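Local structure of periplasmic divalent cation tolerance protein (Synechococcus elongatus, 6GDX) at residues 34-39 against 95-100; 47-52 against 104-109. The protein is a trimeric PII-like protein that may bind copper, has no supported involvement in heavy metal tolerance, and may carry or signal with small molecules. All coordinates share one frame; numbering follows the deposited sequence.

From the N terminus the chain first lays down 34-39 on strand 33-40, then turns at once into helix 43-55, which holds 47-52. Two long strands follow before helix 91-104 returns with 95-100 and closes contact 1. The chain then leaves this helix at 104-109 and closes contact 2 against 47-52. The segments alternate, so the two loops cross. Contact 1 ties an inner strand to the second helix of the fold. Contact 2 ties the first helix to the loop behind the second. The two meet directly: Trp100 packs on Leu49 and Ala52, and the His105 ring reaches Thr38 and Thr39 at the far end of the strand.

Contact 1 of 2, residues 34-39 against 95-100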
ATOM      1  N   ARG B  34      -1.157  12.698   3.418  1.00  9.08           N
ATOM      2  CA  ARG B  34      -2.132  11.642   3.647  1.00  8.90           C
ATOM      3  C   ARG B  34      -2.325  10.840   2.382  1.00  8.49           C
ATOM      4  O   ARG B  34      -2.293  11.391   1.270  1.00  9.47           O
ATOM      5  CB  ARG B  34      -3.486  12.199   4.065  1.00  9.57           C
ATOM      6  CG  ARG B  34      -3.508  12.967   5.364  1.00 10.20           C
ATOM      7  CD  ARG B  34      -3.334  12.034   6.551  1.00 10.29           C
ATOM      8  NE  ARG B  34      -3.485  12.712   7.835  1.00 10.99           N
ATOM      9  CZ  ARG B  34      -2.525  13.402   8.437  1.00 11.34           C
ATOM     10  NH1 ARG B  34      -1.346  13.597   7.864  1.00 11.87           N
ATOM     11  NH2 ARG B  34      -2.773  13.933   9.641  1.00 13.56           N
ATOM     12  N   LEU B  35      -2.559   9.539   2.564  1.00  8.33           N
ATOM     13  CA  LEU B  35      -2.980   8.637   1.469  1.00  8.55           C
ATOM     14  C   LEU B  35      -4.356   8.125   1.815  1.00  8.66           C
ATOM     15  O   LEU B  35      -4.517   7.405   2.813  1.00 11.14           O
ATOM     16  CB  LEU B  35      -2.045   7.455   1.345  1.00 10.12           C
ATOM     17  CG  LEU B  35      -0.596   7.722   1.046  1.00 12.82           C
ATOM     18  CD1 LEU B  35       0.233   6.440   1.112  1.00 14.32           C
ATOM     19  CD2 LEU B  35      -0.435   8.400  -0.298  1.00 15.39           C
ATOM     20  N   LEU B  36      -5.355   8.443   1.019  1.00  8.02           N
ATOM     21  CA  LEU B  36      -6.696   7.911   1.217  1.00  8.17           C
ATOM     22  C   LEU B  36      -6.879   6.751   0.261  1.00  8.17           C
ATOM     23  O   LEU B  36      -6.724   6.905  -0.964  1.00  8.95           O
ATOM     24  CB  LEU B  36      -7.744   8.996   1.053  1.00  9.30           C
ATOM     25  CG  LEU B  36      -9.178   8.544   1.299  1.00 10.33           C
ATOM     26  CD1 LEU B  36     -10.028   9.715   1.793  1.00 11.60           C
ATOM     27  CD2 LEU B  36      -9.854   7.913   0.097  1.00 11.76           C
ATOM     28  N   LEU B  37      -7.241   5.598   0.820  1.00  8.24           N
ATOM     29  CA  LEU B  37      -7.454   4.367   0.056  1.00  8.55           C
ATOM     30  C   LEU B  37      -8.920   4.057  -0.028  1.00  8.18           C
ATOM     31  O   LEU B  37      -9.630   4.053   0.998  1.00  9.57           O
ATOM     32  CB  LEU B  37      -6.736   3.210   0.759  1.00  9.58           C
ATOM     33  CG  LEU B  37      -5.264   3.429   1.096  1.00 12.32           C
ATOM     34  CD1 LEU B  37      -4.729   2.215   1.849  1.00 13.75           C
ATOM     35  CD2 LEU B  37      -4.428   3.808  -0.093  1.00 14.95           C
ATOM     36  N   THR B  38      -9.395   3.813  -1.241  1.00  8.23           N
ATOM     37  CA  THR B  38     -10.760   3.357  -1.464  1.00  8.28           C
ATOM     38  C   THR B  38     -10.763   2.418  -2.675  1.00  8.31           C
ATOM     39  O   THR B  38      -9.739   2.272  -3.351  1.00  9.76           O
ATOM     40  CB  THR B  38     -11.732   4.526  -1.645  1.00  9.74           C
ATOM     41  OG1 THR B  38     -13.080   4.038  -1.640  1.00 10.03           O
ATOM     42  CG2 THR B  38     -11.478   5.300  -2.894  1.00 11.42           C
ATOM     43  N   THR B  39     -11.893   1.774  -2.936  1.00  8.82           N
ATOM     44  CA  THR B  39     -12.046   0.930  -4.127  1.00  9.15           C
ATOM     45  C   THR B  39     -13.305   1.326  -4.855  1.00  9.10           C
ATOM     46  O   THR B  39     -14.257   1.835  -4.270  1.00 10.10           O
ATOM     47  CB  THR B  39     -12.089  -0.562  -3.783  1.00 10.38           C
ATOM     48  OG1 THR B  39     -13.274  -0.840  -3.062  1.00 13.43           O
ATOM     49  CG2 THR B  39     -10.885  -0.999  -2.993  1.00 10.84           C
ATOM     50  N   ASP B  95     -10.489  16.177   4.818  1.00 12.81           N
ATOM     51  CA  ASP B  95     -11.896  16.188   5.150  0.50 14.08           C
ATOM     52  C   ASP B  95     -12.740  16.521   3.894  1.00 13.99           C
ATOM     53  O   ASP B  95     -13.751  15.887   3.633  1.00 14.06           O
ATOM     54  CB  ASP B  95     -12.131  17.160   6.324  0.50 13.99           C
ATOM     55  CG  ASP B  95     -13.497  17.023   6.953  0.50 15.21           C
ATOM     56  OD1 ASP B  95     -14.409  17.707   6.477  0.50 17.75           O
ATOM     57  OD2 ASP B  95     -13.643  16.296   7.956  0.50 17.26           O
ATOM     58  N   ALA B  96     -12.314  17.540   3.129  1.00 12.91           N
ATOM     59  CA  ALA B  96     -13.031  17.924   1.901  1.00 13.24           C
ATOM     60  C   ALA B  96     -13.027  16.783   0.893  1.00 12.26           C
ATOM     61  O   ALA B  96     -14.031  16.529   0.209  1.00 12.90           O
ATOM     62  CB  ALA B  96     -12.456  19.182   1.265  1.00 13.73           C
ATOM     63  N   LEU B  97     -11.901  16.058   0.782  1.00 11.41           N
ATOM     64  CA  LEU B  97     -11.844  14.927  -0.125  1.00 11.62           C
ATOM     65  C   LEU B  97     -12.844  13.854   0.293  1.00 11.63           C
ATOM     66  O   LEU B  97     -13.592  13.336  -0.550  1.00 12.77           O
ATOM     67  CB  LEU B  97     -10.419  14.371  -0.206  1.00 11.70           C
ATOM     68  CG  LEU B  97     -10.260  13.077  -1.014  1.00 11.73           C
ATOM     69  CD1 LEU B  97     -10.606  13.234  -2.471  1.00 12.09           C
ATOM     70  CD2 LEU B  97      -8.833  12.566  -0.885  1.00 11.62           C
ATOM     71  N   GLN B  98     -12.866  13.505   1.570  1.00 12.73           N
ATOM     72  CA  GLN B  98     -13.803  12.474   2.072  0.50 14.01           C
ATOM     73  C   GLN B  98     -15.259  12.894   1.857  1.00 14.30           C
ATOM     74  O   GLN B  98     -16.093  12.076   1.442  1.00 15.60           O
ATOM     75  CB  GLN B  98     -13.522  12.149   3.553  0.50 16.05           C
ATOM     76  CG  GLN B  98     -14.593  11.334   4.283  0.50 17.84           C
ATOM     77  CD  GLN B  98     -14.977  10.060   3.564  0.50 19.74           C
ATOM     78  OE1 GLN B  98     -14.187   9.483   2.816  0.50 20.92           O
ATOM     79  NE2 GLN B  98     -16.198   9.602   3.797  0.50 21.55           N
ATOM     80  N   GLN B  99     -15.550  14.162   2.127  1.00 14.51           N
ATOM     81  CA  GLN B  99     -16.907  14.693   1.944  1.00 15.98           C
ATOM     82  C   GLN B  99     -17.314  14.635   0.477  1.00 15.46           C
ATOM     83  O   GLN B  99     -18.436  14.232   0.145  1.00 17.81           O
ATOM     84  CB  GLN B  99     -16.985  16.136   2.440  1.00 17.37           C
ATOM     85  N   TRP B 100     -16.386  14.986  -0.409  1.00 13.92           N
ATOM     86  CA  TRP B 100     -16.628  14.934  -1.841  1.00 13.89           C
ATOM     87  C   TRP B 100     -16.846  13.507  -2.295  1.00 14.78           C
ATOM     88  O   TRP B 100     -17.767  13.230  -3.074  1.00 15.75           O
ATOM     89  CB  TRP B 100     -15.454  15.587  -2.553  1.00 14.17           C
ATOM     90  CG  TRP B 100     -15.472  15.641  -4.004  1.00 14.27           C
ATOM     91  CD1 TRP B 100     -15.966  16.637  -4.795  1.00 15.60           C
ATOM     92  CD2 TRP B 100     -14.860  14.698  -4.865  1.00 14.30           C
ATOM     93  NE1 TRP B 100     -15.730  16.338  -6.103  1.00 16.05           N
ATOM     94  CE2 TRP B 100     -15.045  15.150  -6.167  1.00 14.99           C
ATOM     95  CE3 TRP B 100     -14.160  13.491  -4.650  1.00 14.36           C
ATOM     96  CZ2 TRP B 100     -14.561  14.448  -7.268  1.00 16.16           C
ATOM     97  CZ3 TRP B 100     -13.684  12.802  -5.730  1.00 16.23           C
ATOM     98  CH2 TRP B 100     -13.905  13.261  -7.026  1.00 15.97           C
TER
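This is buried apolar packing of a helix on a sheet, near the centre of the chain. Leu36, on the inner strand 33-40, meets Leu97 on helix 91-104. The two leucines reach toward each other tip to tip, with Leu36 CD1 4.1 Å from Leu97 CD2. Both side chains leave the backbone alike: in each, CG stands opposite the backbone N (chi1 -178° in Leu36, 174° in Leu97). This carries the methyls into the space between strand and helix, although the two side chains differ at chi2. The backbones stay well apart, with 8.5 Å between the CA atoms of Leu36 and Gln98. Side chains alone therefore bridge the gap, and no hydrogen bond crosses it. Only 114 Å² is buried, both sides summed. The approach of Gln98 OE1 to Leu36 CD1 is doubtful, because Gln98 was deposited in two conformers.

Leu36 also touches Leu94 and Leu101. Together with Leu97 these residues mark one face of the helix, at steps of three and four. The strand is held on both sides by backbone bonds, Leu36 to Phe87 and Leu35 to Leu115. Leu35 points away from the helix and packs on Leu113 of the third subunit. Leu36 thus packs into the core of its own chain, while Leu35, on the other face, also reaches a subunit contact.

Helix 91-104 connects strands 76-90 and 113-115, which run parallel to each other on either side of strand 33-40. A helix packed on the sheet, linking two parallel strands with strand 33-40 between them, is the split beta-alpha-beta crossover of the ferredoxin-like fold, which CutA shares with the PII superfamily.

Contact 2 of 2, residues 47-52 against 104-109; sequences QQLAQA and QHPYAL
Leu49 turns its CG opposite the backbone N (chi1 -169°), and His105 does the same (chi1 -166°). The first torsion sends the leucine methyls from helix 43-55 to the loop. The second swings the imidazole round so that its CD2 comes beside them, although the CB of His105 points away from the helix. The two side chains cross obliquely, with Leu49 CD2 4.2 Å from His105 CD2. Leu49 CD2 also lies 4.4 Å from Pro106 CD. The other branch meets backbone and side chain of Gln104: Leu49 CD1 is 3.7 Å from Gln104 O and 4.0 Å from Gln104 CB. One leucine thus fills the angle where the chain leaves helix 91-104. Val40, Trp100 and Leu101 touch it too.

The ring of His105 is fixed at both nitrogens. His105 ND1 accepts a hydrogen bond from Tyr107 N, 2.9 Å long and nearly straight at 167°. The donor lies in the ring plane. NE2 is hydrogen-bonded to Thr38 OG1 and more weakly to Thr39 O, at the end of strand 33-40. An alanine at His105 would take away both grips, is likely to leave Tyr107 N and Thr38 OG1 without this partner, and would probably open a gap beside Leu49 CD2.

No hydrogen bond joins 47-52 to 104-109. The helix supplies only apolar contact here, and the polar links of the His105 ring run within the loop and to strand 33-40. Since ND1 is an acceptor, the ring proton probably sits on NE2, consistent with a neutral histidine that ties the loop to the strand.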
ATOM      1  N   GLN B  47     -10.985   5.758 -13.287  1.00  9.73           N
ATOM      2  CA  GLN B  47     -10.348   6.804 -14.088  1.00 10.14           C
ATOM      3  C   GLN B  47     -11.148   8.121 -13.961  1.00 10.72           C
ATOM      4  O   GLN B  47     -10.577   9.185 -13.822  1.00 11.32           O
ATOM      5  CB  GLN B  47     -10.267   6.358 -15.553  1.00 10.77           C
ATOM      6  CG  GLN B  47      -9.297   5.238 -15.794  1.00 10.80           C
ATOM      7  CD  GLN B  47      -9.383   4.662 -17.179  1.00 12.03           C
ATOM      8  OE1 GLN B  47     -10.436   4.727 -17.834  1.00 13.64           O
ATOM      9  NE2 GLN B  47      -8.284   4.081 -17.652  1.00 12.92           N
ATOM     10  N   GLN B  48     -12.461   8.022 -14.010  1.00 11.15           N
ATOM     11  CA  GLN B  48     -13.302   9.192 -13.922  1.00 12.03           C
ATOM     12  C   GLN B  48     -13.224   9.851 -12.556  1.00 11.81           C
ATOM     13  O   GLN B  48     -13.153  11.100 -12.442  1.00 12.53           O
ATOM     14  CB  GLN B  48     -14.732   8.827 -14.302  1.00 14.27           C
ATOM     15  CG  GLN B  48     -14.853   8.542 -15.805  1.00 17.99           C
ATOM     16  CD  GLN B  48     -16.257   8.211 -16.277  1.00 23.72           C
ATOM     17  OE1 GLN B  48     -17.212   8.243 -15.504  1.00 30.39           O
ATOM     18  NE2 GLN B  48     -16.389   7.906 -17.570  1.00 26.17           N
ATOM     19  N   LEU B  49     -13.242   9.043 -11.501  1.00 10.84           N
ATOM     20  CA  LEU B  49     -13.195   9.596 -10.147  1.00 10.78           C
ATOM     21  C   LEU B  49     -11.838  10.225  -9.884  1.00 10.02           C
ATOM     22  O   LEU B  49     -11.754  11.279  -9.260  1.00 11.31           O
ATOM     23  CB  LEU B  49     -13.491   8.507  -9.136  1.00 11.29           C
ATOM     24  CG  LEU B  49     -13.752   8.908  -7.699  1.00 12.80           C
ATOM     25  CD1 LEU B  49     -15.022   9.730  -7.609  1.00 14.41           C
ATOM     26  CD2 LEU B  49     -13.843   7.672  -6.808  1.00 13.25           C
ATOM     27  N   ALA B  50     -10.777   9.557 -10.341  1.00  9.86           N
ATOM     28  CA  ALA B  50      -9.440  10.087 -10.150  1.00 10.51           C
ATOM     29  C   ALA B  50      -9.287  11.439 -10.838  1.00 10.66           C
ATOM     30  O   ALA B  50      -8.779  12.393 -10.255  1.00 11.54           O
ATOM     31  CB  ALA B  50      -8.424   9.112 -10.677  1.00 10.78           C
ATOM     32  N   GLN B  51      -9.700  11.495 -12.097  1.00 10.91           N
ATOM     33  CA  GLN B  51      -9.604  12.739 -12.853  1.00 11.66           C
ATOM     34  C   GLN B  51     -10.380  13.854 -12.163  1.00 11.21           C
ATOM     35  O   GLN B  51      -9.896  14.990 -12.051  1.00 12.00           O
ATOM     36  CB  GLN B  51     -10.151  12.506 -14.255  1.00 14.35           C
ATOM     37  CG  GLN B  51     -10.164  13.751 -15.125  1.00 17.92           C
ATOM     38  CD  GLN B  51      -8.854  13.980 -15.816  1.00 23.17           C
ATOM     39  OE1 GLN B  51      -8.048  13.058 -15.978  1.00 28.79           O
ATOM     40  NE2 GLN B  51      -8.631  15.212 -16.256  1.00 29.23           N
ATOM     41  N   ALA B  52     -11.580  13.545 -11.704  1.00 11.56           N
ATOM     42  CA  ALA B  52     -12.424  14.545 -11.085  1.00 12.02           C
ATOM     43  C   ALA B  52     -11.822  15.067  -9.791  1.00 11.66           C
ATOM     44  O   ALA B  52     -11.920  16.271  -9.457  1.00 12.31           O
ATOM     45  CB  ALA B  52     -13.837  14.006 -10.870  1.00 13.08           C
ATOM     46  N   GLN B 104     -19.628  11.655  -4.698  1.00 16.53           N
ATOM     47  CA  GLN B 104     -19.118  11.303  -6.010  1.00 16.86           C
ATOM     48  C   GLN B 104     -18.725   9.842  -6.155  1.00 16.86           C
ATOM     49  O   GLN B 104     -18.687   9.336  -7.280  1.00 17.87           O
ATOM     50  CB  GLN B 104     -17.912  12.192  -6.378  1.00 19.12           C
ATOM     51  CG  GLN B 104     -18.223  13.682  -6.367  1.00 20.96           C
ATOM     52  CD  GLN B 104     -19.382  14.022  -7.272  1.00 25.55           C
ATOM     53  OE1 GLN B 104     -19.377  13.646  -8.435  1.00 27.91           O
ATOM     54  NE2 GLN B 104     -20.414  14.679  -6.726  1.00 29.64           N
ATOM     55  N   HIS B 105     -18.437   9.152  -5.050  1.00 16.07           N
ATOM     56  CA  HIS B 105     -18.011   7.756  -5.174  1.00 15.37           C
ATOM     57  C   HIS B 105     -19.194   6.928  -5.686  1.00 16.19           C
ATOM     58  O   HIS B 105     -20.350   7.172  -5.295  1.00 18.01           O
ATOM     59  CB  HIS B 105     -17.599   7.252  -3.803  1.00 15.06           C
ATOM     60  CG  HIS B 105     -16.841   5.971  -3.828  1.00 13.75           C
ATOM     61  ND1 HIS B 105     -17.389   4.746  -4.151  1.00 13.96           N
ATOM     62  CD2 HIS B 105     -15.543   5.747  -3.524  1.00 13.04           C
ATOM     63  CE1 HIS B 105     -16.449   3.821  -4.016  1.00 13.26           C
ATOM     64  NE2 HIS B 105     -15.324   4.403  -3.627  1.00 12.91           N
ATOM     65  N   PRO B 106     -18.948   5.926  -6.544  1.00 16.24           N
ATOM     66  CA  PRO B 106     -20.071   5.105  -7.035  1.00 17.12           C
ATOM     67  C   PRO B 106     -20.763   4.189  -6.000  1.00 18.22           C
ATOM     68  O   PRO B 106     -21.880   3.768  -6.210  1.00 19.35           O
ATOM     69  CB  PRO B 106     -19.438   4.271  -8.166  1.00 17.62           C
ATOM     70  CG  PRO B 106     -17.997   4.248  -7.837  1.00 18.62           C
ATOM     71  CD  PRO B 106     -17.686   5.586  -7.236  1.00 16.55           C
ATOM     72  N   TYR B 107     -20.091   3.868  -4.901  1.00 15.96           N
ATOM     73  CA  TYR B 107     -20.643   2.971  -3.891  1.00 16.09           C
ATOM     74  C   TYR B 107     -21.310   3.796  -2.795  1.00 16.63           C
ATOM     75  O   TYR B 107     -20.816   4.859  -2.417  1.00 17.62           O
ATOM     76  CB  TYR B 107     -19.550   2.147  -3.182  1.00 15.67           C
ATOM     77  CG  TYR B 107     -18.812   1.106  -4.008  1.00 15.15           C
ATOM     78  CD1 TYR B 107     -19.105   0.862  -5.353  1.00 16.54           C
ATOM     79  CD2 TYR B 107     -17.835   0.351  -3.406  1.00 15.62           C
ATOM     80  CE1 TYR B 107     -18.420  -0.115  -6.058  1.00 17.17           C
ATOM     81  CE2 TYR B 107     -17.147  -0.628  -4.097  1.00 15.55           C
ATOM     82  CZ  TYR B 107     -17.439  -0.865  -5.417  1.00 16.21           C
ATOM     83  OH  TYR B 107     -16.725  -1.840  -6.094  1.00 16.93           O
ATOM     84  N   ALA B 108     -22.398   3.256  -2.248  1.00 17.40           N
ATOM     85  CA  ALA B 108     -23.089   3.892  -1.113  1.00 18.83           C
ATOM     86  C   ALA B 108     -22.262   3.871   0.164  1.00 18.77           C
ATOM     87  O   ALA B 108     -22.356   4.794   0.953  1.00 20.09           O
ATOM     88  CB  ALA B 108     -24.456   3.265  -0.879  1.00 20.96           C
ATOM     89  N   LEU B 109     -21.453   2.831   0.362  1.00 15.44           N
ATOM     90  CA  LEU B 109     -20.611   2.715   1.560  1.00 13.19           C
ATOM     91  C   LEU B 109     -19.208   2.315   1.104  1.00 11.90           C
ATOM     92  O   LEU B 109     -18.840   1.144   1.074  1.00 12.73           O
ATOM     93  CB  LEU B 109     -21.195   1.688   2.522  1.00 13.78           C
ATOM     94  CG  LEU B 109     -20.763   1.845   3.988  1.00 13.90           C
ATOM     95  CD1 LEU B 109     -21.391   0.732   4.812  1.00 16.58           C
ATOM     96  CD2 LEU B 109     -19.254   1.839   4.203  1.00 14.33           C
TER